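Local atomic coordinates of prenyltransference for protein (Lavandula lanata, PDB entry 5HC8), a protein that catalyses, as a cis-prenyltransferase-like lavandulyl diphosphate synthase, the head-to-middle joining of two dimethylallyl diphosphate units into lavandulyl diphosphate. Residues I20-R30 / P217-E225; I57-P67 / M134-G143. One frame throughout, in Å; residues are numbered along the deposited sequence.

Contact 1. Residues I20-R30 / P217-E225; sequences IDGHRKWAKSR and PKLFPDFGE. With MG (magnesium ion), chain B; PIS (trihydrogen thiodiphosphate), chain C; ISY (3-methylbut-3-enylsulfanyl(phosphonooxy)phosphinic acid), chain F; 61G (2-methylbuta-1,3-diene), chain D.
Trp26 lays its indole against Pro221. Pro221 CB stands over the five-membered ring, 3.4 Å from its centroid and 8° off the normal, a CH-pi contact. The opposite face is backed by Arg30 CG. With CG of Trp26 anti to the backbone N (chi1 -176°), the indole lies along Pro221 with its NE1 at Asp222. There NE1 donates to Asp222 OD1 at 3.0 Å, met from above the carboxylate plane. Arg30 NH2 makes a long salt bridge to the same OD1 at 3.6 Å. Leu219 CD1 packs against Trp26 CB. Deeper in, Ile20 CG2 sits over the centre of the Phe220 ring, and Phe220 N bonds to Asp21 O at 2.9 Å. Asp21 opens the diphosphate site of the cis-prenyltransferase fold. Its OD1 binds the magnesium ion at 2.1 Å, while OD2 pairs with Arg193. Gly22 caps helix 23-30, whose first backbone N-H groups point at the thiodiphosphate; Lys25 N reaches its O3 at 2.8 Å. His23 ND1 donates to the thiodiphosphate O4 at 2.7 Å, in the ring plane. The same imidazole also touches the loop obliquely, CD2 near Pro221 CG and NE2 near Phe220 CD2.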
loop_
_atom_site.group_PDB
_atom_site.type_symbol
_atom_site.label_atom_id
_atom_site.label_comp_id
_atom_site.label_asym_id
_atom_site.label_seq_id
_atom_site.Cartn_x
_atom_site.Cartn_y
_atom_site.Cartn_z
ATOM N N ILE A 20 -13.896 -4.425 4.370
ATOM C CA ILE A 20 -15.202 -4.130 4.947
ATOM C C ILE A 20 -15.055 -3.137 6.077
ATOM O O ILE A 20 -14.080 -3.166 6.859
ATOM C CB ILE A 20 -15.954 -5.461 5.393
ATOM C CG1 ILE A 20 -15.235 -6.166 6.522
ATOM C CG2 ILE A 20 -16.061 -6.452 4.210
ATOM C CD1 ILE A 20 -15.795 -7.525 6.855
ATOM N N ASP A 21 -15.995 -2.204 6.135
ATOM C CA ASP A 21 -15.914 -1.113 7.070
ATOM C C ASP A 21 -17.270 -0.431 7.172
ATOM O O ASP A 21 -18.111 -0.581 6.265
ATOM C CB ASP A 21 -14.802 -0.140 6.616
ATOM C CG ASP A 21 -14.230 0.714 7.764
ATOM O OD1 ASP A 21 -14.306 0.190 8.881
ATOM O OD2 ASP A 21 -13.821 1.887 7.537
ATOM N N GLY A 22 -17.457 0.389 8.196
ATOM C CA GLY A 22 -18.627 1.267 8.276
ATOM C C GLY A 22 -19.776 0.614 9.039
ATOM O O GLY A 22 -20.885 1.122 9.050
ATOM N N HIS A 23 -19.517 -0.495 9.702
ATOM C CA HIS A 23 -20.602 -1.233 10.400
ATOM C C HIS A 23 -21.168 -0.505 11.600
ATOM O O HIS A 23 -22.350 -0.526 11.818
ATOM C CB HIS A 23 -20.130 -2.607 10.855
ATOM C CG HIS A 23 -19.688 -3.499 9.739
ATOM N ND1 HIS A 23 -18.394 -3.503 9.255
ATOM C CD2 HIS A 23 -20.341 -4.452 9.049
ATOM C CE1 HIS A 23 -18.288 -4.423 8.311
ATOM N NE2 HIS A 23 -19.454 -5.012 8.172
ATOM N N ARG A 24 -20.339 0.068 12.436
ATOM C CA ARG A 24 -20.838 0.870 13.551
ATOM C C ARG A 24 -21.504 2.183 13.107
ATOM O O ARG A 24 -22.557 2.539 13.626
ATOM C CB ARG A 24 -19.691 1.105 14.522
ATOM C CG ARG A 24 -19.917 2.183 15.615
ATOM C CD ARG A 24 -18.671 2.342 16.487
ATOM N NE ARG A 24 -17.642 1.382 16.040
ATOM C CZ ARG A 24 -17.451 0.139 16.494
ATOM N NH1 ARG A 24 -18.173 -0.345 17.515
ATOM N NH2 ARG A 24 -16.487 -0.596 15.932
ATOM N N LYS A 25 -20.926 2.904 12.158
ATOM C CA LYS A 25 -21.592 4.074 11.553
ATOM C C LYS A 25 -22.984 3.705 11.048
ATOM O O LYS A 25 -23.957 4.429 11.269
ATOM C CB LYS A 25 -20.779 4.677 10.398
ATOM C CG LYS A 25 -19.432 5.294 10.810
ATOM C CD LYS A 25 -18.634 5.803 9.612
ATOM C CE LYS A 25 -17.236 6.318 10.004
ATOM N NZ LYS A 25 -16.252 6.230 8.862
ATOM N N TRP A 26 -23.087 2.560 10.386
ATOM C CA TRP A 26 -24.356 2.091 9.858
ATOM C C TRP A 26 -25.325 1.809 11.010
ATOM O O TRP A 26 -26.470 2.172 10.944
ATOM C CB TRP A 26 -24.153 0.807 9.067
ATOM C CG TRP A 26 -25.409 0.275 8.384
ATOM C CD1 TRP A 26 -25.865 0.616 7.175
ATOM C CD2 TRP A 26 -26.334 -0.690 8.909
ATOM N NE1 TRP A 26 -26.993 -0.074 6.862
ATOM C CE2 TRP A 26 -27.316 -0.894 7.907
ATOM C CE3 TRP A 26 -26.408 -1.433 10.101
ATOM C CZ2 TRP A 26 -28.366 -1.794 8.059
ATOM C CZ3 TRP A 26 -27.454 -2.365 10.240
ATOM C CH2 TRP A 26 -28.412 -2.537 9.213
ATOM N N ALA A 27 -24.846 1.117 12.028
ATOM C CA ALA A 27 -25.716 0.842 13.177
ATOM C C ALA A 27 -26.201 2.156 13.795
ATOM O O ALA A 27 -27.402 2.358 13.952
ATOM C CB ALA A 27 -24.991 0.015 14.191
ATOM N N LYS A 28 -25.278 3.068 14.042
ATOM C CA LYS A 28 -25.582 4.358 14.619
ATOM C C LYS A 28 -26.657 5.029 13.800
ATOM O O LYS A 28 -27.682 5.432 14.293
ATOM C CB LYS A 28 -24.329 5.235 14.673
ATOM C CG LYS A 28 -24.107 5.942 15.996
ATOM C CD LYS A 28 -25.317 6.768 16.471
ATOM C CE LYS A 28 -25.676 7.939 15.551
ATOM N NZ LYS A 28 -24.593 8.954 15.491
ATOM N N SER A 29 -26.390 5.142 12.517
ATOM C CA SER A 29 -27.316 5.650 11.553
ATOM C C SER A 29 -28.734 5.041 11.661
ATOM O O SER A 29 -29.716 5.758 11.533
ATOM C CB SER A 29 -26.719 5.382 10.175
ATOM O OG SER A 29 -27.594 5.758 9.154
ATOM N N ARG A 30 -28.861 3.741 11.886
ATOM C CA ARG A 30 -30.174 3.124 11.875
ATOM C C ARG A 30 -30.793 2.880 13.242
ATOM O O ARG A 30 -31.818 2.224 13.316
ATOM C CB ARG A 30 -30.080 1.800 11.173
ATOM C CG ARG A 30 -29.540 1.951 9.777
ATOM C CD ARG A 30 -30.439 1.188 8.880
ATOM N NE ARG A 30 -30.156 1.264 7.460
ATOM C CZ ARG A 30 -30.929 0.659 6.566
ATOM N NH1 ARG A 30 -31.999 -0.025 6.970
ATOM N NH2 ARG A 30 -30.646 0.727 5.273
ATOM N N PRO A 217 -18.182 5.489 -0.669
ATOM C CA PRO A 217 -18.783 5.910 0.632
ATOM C C PRO A 217 -19.815 4.957 1.224
ATOM O O PRO A 217 -20.087 5.047 2.409
ATOM C CB PRO A 217 -19.371 7.280 0.329
ATOM C CG PRO A 217 -19.757 7.149 -1.096
ATOM C CD PRO A 217 -18.557 6.430 -1.736
ATOM N N LYS A 218 -20.284 3.958 0.474
ATOM C CA LYS A 218 -21.257 3.012 0.985
ATOM C C LYS A 218 -20.785 2.257 2.186
ATOM O O LYS A 218 -19.727 1.710 2.157
ATOM C CB LYS A 218 -21.658 1.973 -0.067
ATOM C CG LYS A 218 -22.678 2.480 -1.043
ATOM C CD LYS A 218 -23.922 1.598 -1.003
ATOM C CE LYS A 218 -24.907 2.114 -2.004
ATOM N NZ LYS A 218 -25.584 0.935 -2.603
ATOM N N LEU A 219 -21.618 2.195 3.224
ATOM C CA LEU A 219 -21.285 1.508 4.448
ATOM C C LEU A 219 -21.491 0.013 4.204
ATOM O O LEU A 219 -22.418 -0.410 3.493
ATOM C CB LEU A 219 -22.146 2.035 5.622
ATOM C CG LEU A 219 -22.102 3.542 5.915
ATOM C CD1 LEU A 219 -23.002 3.796 7.117
ATOM C CD2 LEU A 219 -20.679 4.066 6.132
ATOM N N PHE A 220 -20.599 -0.816 4.711
ATOM C CA PHE A 220 -20.606 -2.171 4.200
ATOM C C PHE A 220 -21.957 -2.927 4.418
ATOM O O PHE A 220 -22.295 -3.794 3.606
ATOM C CB PHE A 220 -19.523 -3.034 4.724
ATOM C CG PHE A 220 -19.386 -4.324 3.922
ATOM C CD1 PHE A 220 -18.778 -4.308 2.681
ATOM C CD2 PHE A 220 -19.891 -5.506 4.387
ATOM C CE1 PHE A 220 -18.703 -5.444 1.915
ATOM C CE2 PHE A 220 -19.768 -6.656 3.642
ATOM C CZ PHE A 220 -19.178 -6.620 2.406
ATOM N N PRO A 221 -22.680 -2.668 5.530
ATOM C CA PRO A 221 -23.976 -3.354 5.583
ATOM C C PRO A 221 -24.914 -3.042 4.388
ATOM O O PRO A 221 -25.835 -3.830 4.119
ATOM C CB PRO A 221 -24.570 -2.854 6.899
ATOM C CG PRO A 221 -23.413 -2.663 7.761
ATOM C CD PRO A 221 -22.384 -2.006 6.795
ATOM N N ASP A 222 -24.708 -1.909 3.717
ATOM C CA ASP A 222 -25.486 -1.535 2.502
ATOM C C ASP A 222 -24.870 -2.043 1.191
ATOM O O ASP A 222 -25.438 -1.835 0.119
ATOM C CB ASP A 222 -25.667 -0.004 2.426
ATOM C CG ASP A 222 -26.535 0.540 3.537
ATOM O OD1 ASP A 222 -27.467 -0.190 3.948
ATOM O OD2 ASP A 222 -26.233 1.654 4.036
ATOM N N PHE A 223 -23.742 -2.748 1.284
ATOM C CA PHE A 223 -22.932 -3.082 0.135
ATOM C C PHE A 223 -23.404 -4.400 -0.427
ATOM O O PHE A 223 -23.400 -5.398 0.250
ATOM C CB PHE A 223 -21.466 -3.247 0.569
ATOM C CG PHE A 223 -20.509 -3.379 -0.557
ATOM C CD1 PHE A 223 -20.306 -4.612 -1.160
ATOM C CD2 PHE A 223 -19.782 -2.289 -1.021
ATOM C CE1 PHE A 223 -19.391 -4.785 -2.204
ATOM C CE2 PHE A 223 -18.881 -2.465 -2.074
ATOM C CZ PHE A 223 -18.696 -3.708 -2.663
ATOM N N GLY A 224 -23.809 -4.398 -1.675
ATOM C CA GLY A 224 -24.289 -5.618 -2.296
ATOM C C GLY A 224 -23.681 -5.917 -3.614
ATOM O O GLY A 224 -22.618 -5.359 -4.000
ATOM N N GLU A 225 -24.378 -6.764 -4.351
ATOM C CA GLU A 225 -23.895 -7.177 -5.652
ATOM C C GLU A 225 -23.704 -5.988 -6.623
ATOM O O GLU A 225 -22.752 -6.001 -7.434
ATOM C CB GLU A 225 -24.768 -8.220 -6.274
ATOM C CG GLU A 225 -24.887 -9.469 -5.437
ATOM C CD GLU A 225 -25.739 -10.535 -6.128
ATOM O OE1 GLU A 225 -26.650 -11.012 -5.453
ATOM O OE2 GLU A 225 -25.468 -10.907 -7.293
HETATM MG MG MG B . -13.926 0.967 10.821
HETATM P P1 PIS C . -16.927 1.522 11.839
HETATM O O1 PIS C . -17.062 -0.020 12.265
HETATM P P2 PIS C . -16.310 -1.304 11.703
HETATM S S1 PIS C . -14.740 -0.801 11.667
HETATM O O2 PIS C . -15.907 1.759 10.705
HETATM O O3 PIS C . -18.314 2.033 11.449
HETATM O O4 PIS C . -16.880 -1.494 10.341
HETATM O O5 PIS C . -16.327 2.204 13.109
HETATM O O6 PIS C . -16.580 -2.461 12.779
HETATM P P1 ISY F . -9.385 1.882 10.644
HETATM O O2 ISY F . -9.538 0.242 10.830
HETATM P P3 ISY F . -10.831 -0.650 10.697
HETATM O O4 ISY F . -10.509 2.460 9.697
HETATM O O5 ISY F . -7.968 2.320 10.173
HETATM O O6 ISY F . -9.589 2.434 12.048
HETATM O O7 ISY F . -12.033 0.080 11.177
HETATM O O8 ISY F . -10.520 -2.076 11.350
HETATM S S9 ISY F . -11.111 -0.851 8.590
HETATM C C10 ISY F . -9.987 -2.181 8.238
HETATM C C11 ISY F . -10.943 -3.300 7.915
HETATM C C12 ISY F . -10.789 -4.670 8.514
HETATM C C13 ISY F . -11.745 -5.707 8.138
HETATM C C14 ISY F . -9.828 -4.935 9.612
HETATM C CAC 61G D . -13.429 -5.681 11.654
HETATM C CAE 61G D . -14.877 -5.971 11.186
HETATM C CAB 61G D . -15.440 -7.307 10.781
HETATM C CAD 61G D . -15.707 -4.844 10.949
HETATM C CAA 61G D . -15.103 -3.613 11.318
HETATM O O HOH W 1 -13.080 2.627 9.969
HETATM O O HOH W 2 -13.755 1.897 12.847
#

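Contact 2. Residues I57-P67 / M134-G143; sequences IKLLTIWALSP and MHFILAVAYG. With ISY (3-methylbut-3-enylsulfanyl(phosphonooxy)phosphinic acid), chain F; 61G (2-methylbuta-1,3-diene), chain D; SO4 (sulfate ion), chain E.
Strands 59-65 and 135-140 are neighbours in the parallel sheet at the centre of the fold, and the end of strand 59-65 runs into the substrate pocket. Backbone bonds join them from His135 N and Lys58 O to Ala64 N and Ala139 O, the last nearly straight at 177°. Leu59 CD1 meets Ile137 CD1 at 3.6 Å, and Thr61 OG1 lies beside Ile137 CB while bonding to His15. On the face of Leu60 and Ile62, Ile62 CD1 packs on Phe136 CE1 at 3.7 Å, and the Phe136 ring turns its edge to Leu60 O. Met134 CE bends back to Leu60 CB at 3.8 Å. As in other cis-prenyltransferases, the C-terminal ends of the parallel strands help form the active site. A chi1 of -167° at Trp63, CG opposite the backbone N, sets CD1 3.7 Å from Ala139 CB. NE1 donates in the ring plane to Tyr142 O at 2.9 Å. This bond helps fix the ring's turn, and one face lies against the hydrocarbon tail of the bound 3-methylbut-3-enyl thiodiphosphate, with CE3 3.4 Å from its C12. Replacing the indole with an alanine is likely to leave Tyr142 O without this donor and to open a gap beside that tail. Ala64 CB packs on Leu138 CD1 at 3.7 Å.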
loop_
_atom_site.group_PDB
_atom_site.type_symbol
_atom_site.label_atom_id
_atom_site.label_comp_id
_atom_site.label_asym_id
_atom_site.label_seq_id
_atom_site.Cartn_x
_atom_site.Cartn_y
_atom_site.Cartn_z
ATOM N N ILE A 57 -14.312 -13.982 -11.840
ATOM C CA ILE A 57 -13.167 -13.629 -10.994
ATOM C C ILE A 57 -12.560 -14.960 -10.439
ATOM O O ILE A 57 -13.258 -15.878 -10.123
ATOM C CB ILE A 57 -13.626 -12.688 -9.889
ATOM C CG1 ILE A 57 -14.023 -11.317 -10.476
ATOM C CG2 ILE A 57 -12.561 -12.550 -8.773
ATOM C CD1 ILE A 57 -14.863 -10.516 -9.527
ATOM N N LYS A 58 -11.259 -15.041 -10.393
ATOM C CA LYS A 58 -10.553 -16.242 -10.021
ATOM C C LYS A 58 -10.261 -16.309 -8.531
ATOM O O LYS A 58 -10.270 -17.363 -7.966
ATOM C CB LYS A 58 -9.291 -16.380 -10.813
ATOM C CG LYS A 58 -9.574 -16.611 -12.302
ATOM C CD LYS A 58 -8.292 -16.625 -13.072
ATOM C CE LYS A 58 -8.541 -16.862 -14.572
ATOM N NZ LYS A 58 -7.324 -16.443 -15.338
ATOM N N LEU A 59 -10.051 -15.167 -7.911
ATOM C CA LEU A 59 -9.911 -15.119 -6.471
ATOM C C LEU A 59 -10.598 -13.900 -5.877
ATOM O O LEU A 59 -10.383 -12.791 -6.331
ATOM C CB LEU A 59 -8.383 -15.190 -6.156
ATOM C CG LEU A 59 -8.076 -14.710 -4.724
ATOM C CD1 LEU A 59 -8.691 -15.637 -3.724
ATOM C CD2 LEU A 59 -6.568 -14.612 -4.584
ATOM N N LEU A 60 -11.454 -14.122 -4.891
ATOM C CA LEU A 60 -12.069 -13.043 -4.109
ATOM C C LEU A 60 -11.554 -13.158 -2.672
ATOM O O LEU A 60 -11.710 -14.221 -2.040
ATOM C CB LEU A 60 -13.536 -13.210 -3.997
ATOM C CG LEU A 60 -14.234 -12.049 -3.268
ATOM C CD1 LEU A 60 -14.203 -10.775 -4.130
ATOM C CD2 LEU A 60 -15.643 -12.397 -2.880
ATOM N N THR A 61 -10.912 -12.114 -2.199
ATOM C CA THR A 61 -10.486 -12.039 -0.778
ATOM C C THR A 61 -11.342 -11.060 -0.007
ATOM O O THR A 61 -11.524 -9.920 -0.456
ATOM C CB THR A 61 -9.025 -11.610 -0.703
ATOM O OG1 THR A 61 -8.188 -12.605 -1.291
ATOM C CG2 THR A 61 -8.614 -11.450 0.762
ATOM N N ILE A 62 -11.911 -11.494 1.122
ATOM C CA ILE A 62 -12.629 -10.593 2.013
ATOM C C ILE A 62 -11.839 -10.483 3.308
ATOM O O ILE A 62 -11.487 -11.477 3.967
ATOM C CB ILE A 62 -14.060 -11.055 2.329
ATOM C CG1 ILE A 62 -14.894 -11.095 1.052
ATOM C CG2 ILE A 62 -14.679 -10.198 3.418
ATOM C CD1 ILE A 62 -16.294 -11.721 1.233
ATOM N N TRP A 63 -11.453 -9.267 3.647
ATOM C CA TRP A 63 -10.712 -9.035 4.915
ATOM C C TRP A 63 -11.673 -8.793 6.031
ATOM O O TRP A 63 -12.479 -7.856 5.957
ATOM C CB TRP A 63 -9.854 -7.798 4.830
ATOM C CG TRP A 63 -8.838 -7.615 5.925
ATOM C CD1 TRP A 63 -8.148 -8.577 6.654
ATOM C CD2 TRP A 63 -8.305 -6.366 6.343
ATOM N NE1 TRP A 63 -7.237 -7.960 7.479
ATOM C CE2 TRP A 63 -7.270 -6.620 7.256
ATOM C CE3 TRP A 63 -8.528 -5.052 5.946
ATOM C CZ2 TRP A 63 -6.554 -5.576 7.867
ATOM C CZ3 TRP A 63 -7.842 -4.070 6.567
ATOM C CH2 TRP A 63 -6.843 -4.337 7.464
ATOM N N ALA A 64 -11.614 -9.635 7.072
ATOM C CA ALA A 64 -12.636 -9.578 8.159
ATOM C C ALA A 64 -12.051 -9.140 9.516
ATOM O O ALA A 64 -12.762 -8.692 10.405
ATOM C CB ALA A 64 -13.296 -10.921 8.324
ATOM N N LEU A 65 -10.742 -9.304 9.696
ATOM C CA LEU A 65 -10.253 -9.039 11.040
ATOM C C LEU A 65 -8.768 -8.805 10.948
ATOM O O LEU A 65 -8.075 -9.636 10.443
ATOM C CB LEU A 65 -10.583 -10.205 11.937
ATOM C CG LEU A 65 -10.289 -9.876 13.402
ATOM C CD1 LEU A 65 -11.425 -9.100 14.043
ATOM C CD2 LEU A 65 -10.050 -11.160 14.187
ATOM N N SER A 66 -8.345 -7.639 11.388
ATOM C CA SER A 66 -6.947 -7.266 11.531
ATOM C C SER A 66 -6.384 -7.535 12.927
ATOM O O SER A 66 -7.164 -7.702 13.880
ATOM C CB SER A 66 -6.748 -5.750 11.233
ATOM O OG SER A 66 -7.223 -4.929 12.288
ATOM N N PRO A 67 -5.036 -7.509 13.064
ATOM C CA PRO A 67 -4.493 -7.645 14.439
ATOM C C PRO A 67 -4.933 -6.491 15.316
ATOM O O PRO A 67 -5.277 -6.698 16.483
ATOM C CB PRO A 67 -2.983 -7.593 14.243
ATOM C CG PRO A 67 -2.802 -8.145 12.836
ATOM C CD PRO A 67 -3.974 -7.559 12.056
ATOM N N MET A 134 -14.056 -20.785 -8.139
ATOM C CA MET A 134 -13.343 -19.587 -7.754
ATOM C C MET A 134 -12.811 -19.845 -6.375
ATOM O O MET A 134 -13.493 -20.411 -5.534
ATOM C CB MET A 134 -14.278 -18.378 -7.742
ATOM C CG MET A 134 -13.653 -17.038 -7.339
ATOM S SD MET A 134 -14.856 -15.736 -7.156
ATOM C CE MET A 134 -15.497 -16.034 -5.531
ATOM N N HIS A 135 -11.606 -19.370 -6.138
ATOM C CA HIS A 135 -11.035 -19.332 -4.808
ATOM C C HIS A 135 -11.650 -18.126 -4.014
ATOM O O HIS A 135 -11.791 -17.001 -4.548
ATOM C CB HIS A 135 -9.520 -19.231 -4.982
ATOM C CG HIS A 135 -8.698 -19.629 -3.801
ATOM N ND1 HIS A 135 -7.322 -19.641 -3.854
ATOM C CD2 HIS A 135 -9.023 -20.038 -2.551
ATOM C CE1 HIS A 135 -6.841 -20.032 -2.694
ATOM N NE2 HIS A 135 -7.853 -20.260 -1.883
ATOM N N PHE A 136 -12.014 -18.396 -2.754
ATOM C CA PHE A 136 -12.469 -17.414 -1.788
ATOM C C PHE A 136 -11.545 -17.461 -0.587
ATOM O O PHE A 136 -11.424 -18.501 0.074
ATOM C CB PHE A 136 -13.881 -17.743 -1.328
ATOM C CG PHE A 136 -14.357 -16.940 -0.155
ATOM C CD1 PHE A 136 -13.991 -15.583 0.025
ATOM C CD2 PHE A 136 -15.124 -17.541 0.848
ATOM C CE1 PHE A 136 -14.424 -14.861 1.134
ATOM C CE2 PHE A 136 -15.572 -16.804 1.963
ATOM C CZ PHE A 136 -15.234 -15.461 2.098
ATOM N N ILE A 137 -10.801 -16.375 -0.334
ATOM C CA ILE A 137 -9.953 -16.270 0.867
ATOM C C ILE A 137 -10.640 -15.360 1.891
ATOM O O ILE A 137 -11.060 -14.223 1.570
ATOM C CB ILE A 137 -8.573 -15.724 0.547
ATOM C CG1 ILE A 137 -7.807 -16.767 -0.253
ATOM C CG2 ILE A 137 -7.757 -15.396 1.829
ATOM C CD1 ILE A 137 -6.518 -16.267 -0.892
ATOM N N LEU A 138 -10.791 -15.878 3.104
ATOM C CA LEU A 138 -11.199 -15.082 4.244
ATOM C C LEU A 138 -9.898 -14.768 4.994
ATOM O O LEU A 138 -9.241 -15.648 5.479
ATOM C CB LEU A 138 -12.206 -15.810 5.119
ATOM C CG LEU A 138 -12.671 -15.012 6.332
ATOM C CD1 LEU A 138 -13.487 -13.765 6.022
ATOM C CD2 LEU A 138 -13.440 -15.930 7.244
ATOM N N ALA A 139 -9.540 -13.499 5.034
ATOM C CA ALA A 139 -8.373 -12.995 5.763
ATOM C C ALA A 139 -8.800 -12.537 7.153
ATOM O O ALA A 139 -9.519 -11.565 7.322
ATOM C CB ALA A 139 -7.703 -11.855 4.969
ATOM N N VAL A 140 -8.319 -13.262 8.153
ATOM C CA VAL A 140 -8.736 -13.122 9.516
ATOM C C VAL A 140 -7.514 -13.220 10.458
ATOM O O VAL A 140 -6.643 -14.101 10.312
ATOM C CB VAL A 140 -9.895 -14.123 9.761
ATOM C CG1 VAL A 140 -9.399 -15.546 9.630
ATOM C CG2 VAL A 140 -10.614 -13.821 11.015
ATOM N N ALA A 141 -7.394 -12.220 11.349
ATOM C CA ALA A 141 -6.188 -11.979 12.089
ATOM C C ALA A 141 -5.029 -11.839 11.134
ATOM O O ALA A 141 -3.977 -12.369 11.368
ATOM C CB ALA A 141 -5.908 -13.112 13.119
ATOM N N TYR A 142 -5.263 -11.140 10.025
ATOM C CA TYR A 142 -4.295 -10.908 8.918
ATOM C C TYR A 142 -3.928 -9.439 8.940
ATOM O O TYR A 142 -4.847 -8.549 8.944
ATOM C CB TYR A 142 -4.924 -11.206 7.520
ATOM C CG TYR A 142 -3.907 -10.850 6.481
ATOM C CD1 TYR A 142 -2.864 -11.740 6.175
ATOM C CD2 TYR A 142 -3.852 -9.575 5.993
ATOM C CE1 TYR A 142 -1.850 -11.379 5.333
ATOM C CE2 TYR A 142 -2.829 -9.158 5.172
ATOM C CZ TYR A 142 -1.864 -10.104 4.788
ATOM O OH TYR A 142 -0.822 -9.654 4.049
ATOM N N GLY A 143 -2.634 -9.156 9.027
ATOM C CA GLY A 143 -2.139 -7.799 8.837
ATOM C C GLY A 143 -0.987 -7.794 7.865
ATOM O O GLY A 143 -0.221 -8.760 7.821
HETATM P P1 ISY F . -9.385 1.882 10.644
HETATM O O2 ISY F . -9.538 0.242 10.830
HETATM P P3 ISY F . -10.831 -0.650 10.697
HETATM O O4 ISY F . -10.509 2.460 9.697
HETATM O O5 ISY F . -7.968 2.320 10.173
HETATM O O6 ISY F . -9.589 2.434 12.048
HETATM O O7 ISY F . -12.033 0.080 11.177
HETATM O O8 ISY F . -10.520 -2.076 11.350
HETATM S S9 ISY F . -11.111 -0.851 8.590
HETATM C C10 ISY F . -9.987 -2.181 8.238
HETATM C C11 ISY F . -10.943 -3.300 7.915
HETATM C C12 ISY F . -10.789 -4.670 8.514
HETATM C C13 ISY F . -11.745 -5.707 8.138
HETATM C C14 ISY F . -9.828 -4.935 9.612
HETATM C CAC 61G D . -13.429 -5.681 11.654
HETATM C CAE 61G D . -14.877 -5.971 11.186
HETATM C CAB 61G D . -15.440 -7.307 10.781
HETATM C CAD 61G D . -15.707 -4.844 10.949
HETATM C CAA 61G D . -15.103 -3.613 11.318
HETATM S S SO4 E . -5.546 -20.085 -7.013
HETATM O O1 SO4 E . -6.085 -18.868 -6.261
HETATM O O2 SO4 E . -4.055 -20.177 -7.288
HETATM O O3 SO4 E . -5.877 -21.364 -6.284
HETATM O O4 SO4 E . -6.294 -20.072 -8.310
#

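Contact 2 lies in the core, its centre about 2 Å from the chain centre, whereas contact 1 is centred about 17 Å out and reaches from buried Ile20 to exposed Arg30. Contact 2 pairs two strands of one sheet through regular backbone bonds and apolar side chains. Contact 1 joins a helix start to a loop, with a single backbone bond and more charge. Both border the same bound ligands: 20-30 holds the metal and the thiodiphosphate and also touches the hydrocarbon groups; 57-67 meets the hydrocarbon groups. Helix 34-54 packs on both, Trp45 touching Ile20 and Leu138. The two meet directly where Ile20 CG1 lies 3.3 Å from Trp63 O. Along the chain, contact 2 is nested within the loop that contact 1 closes.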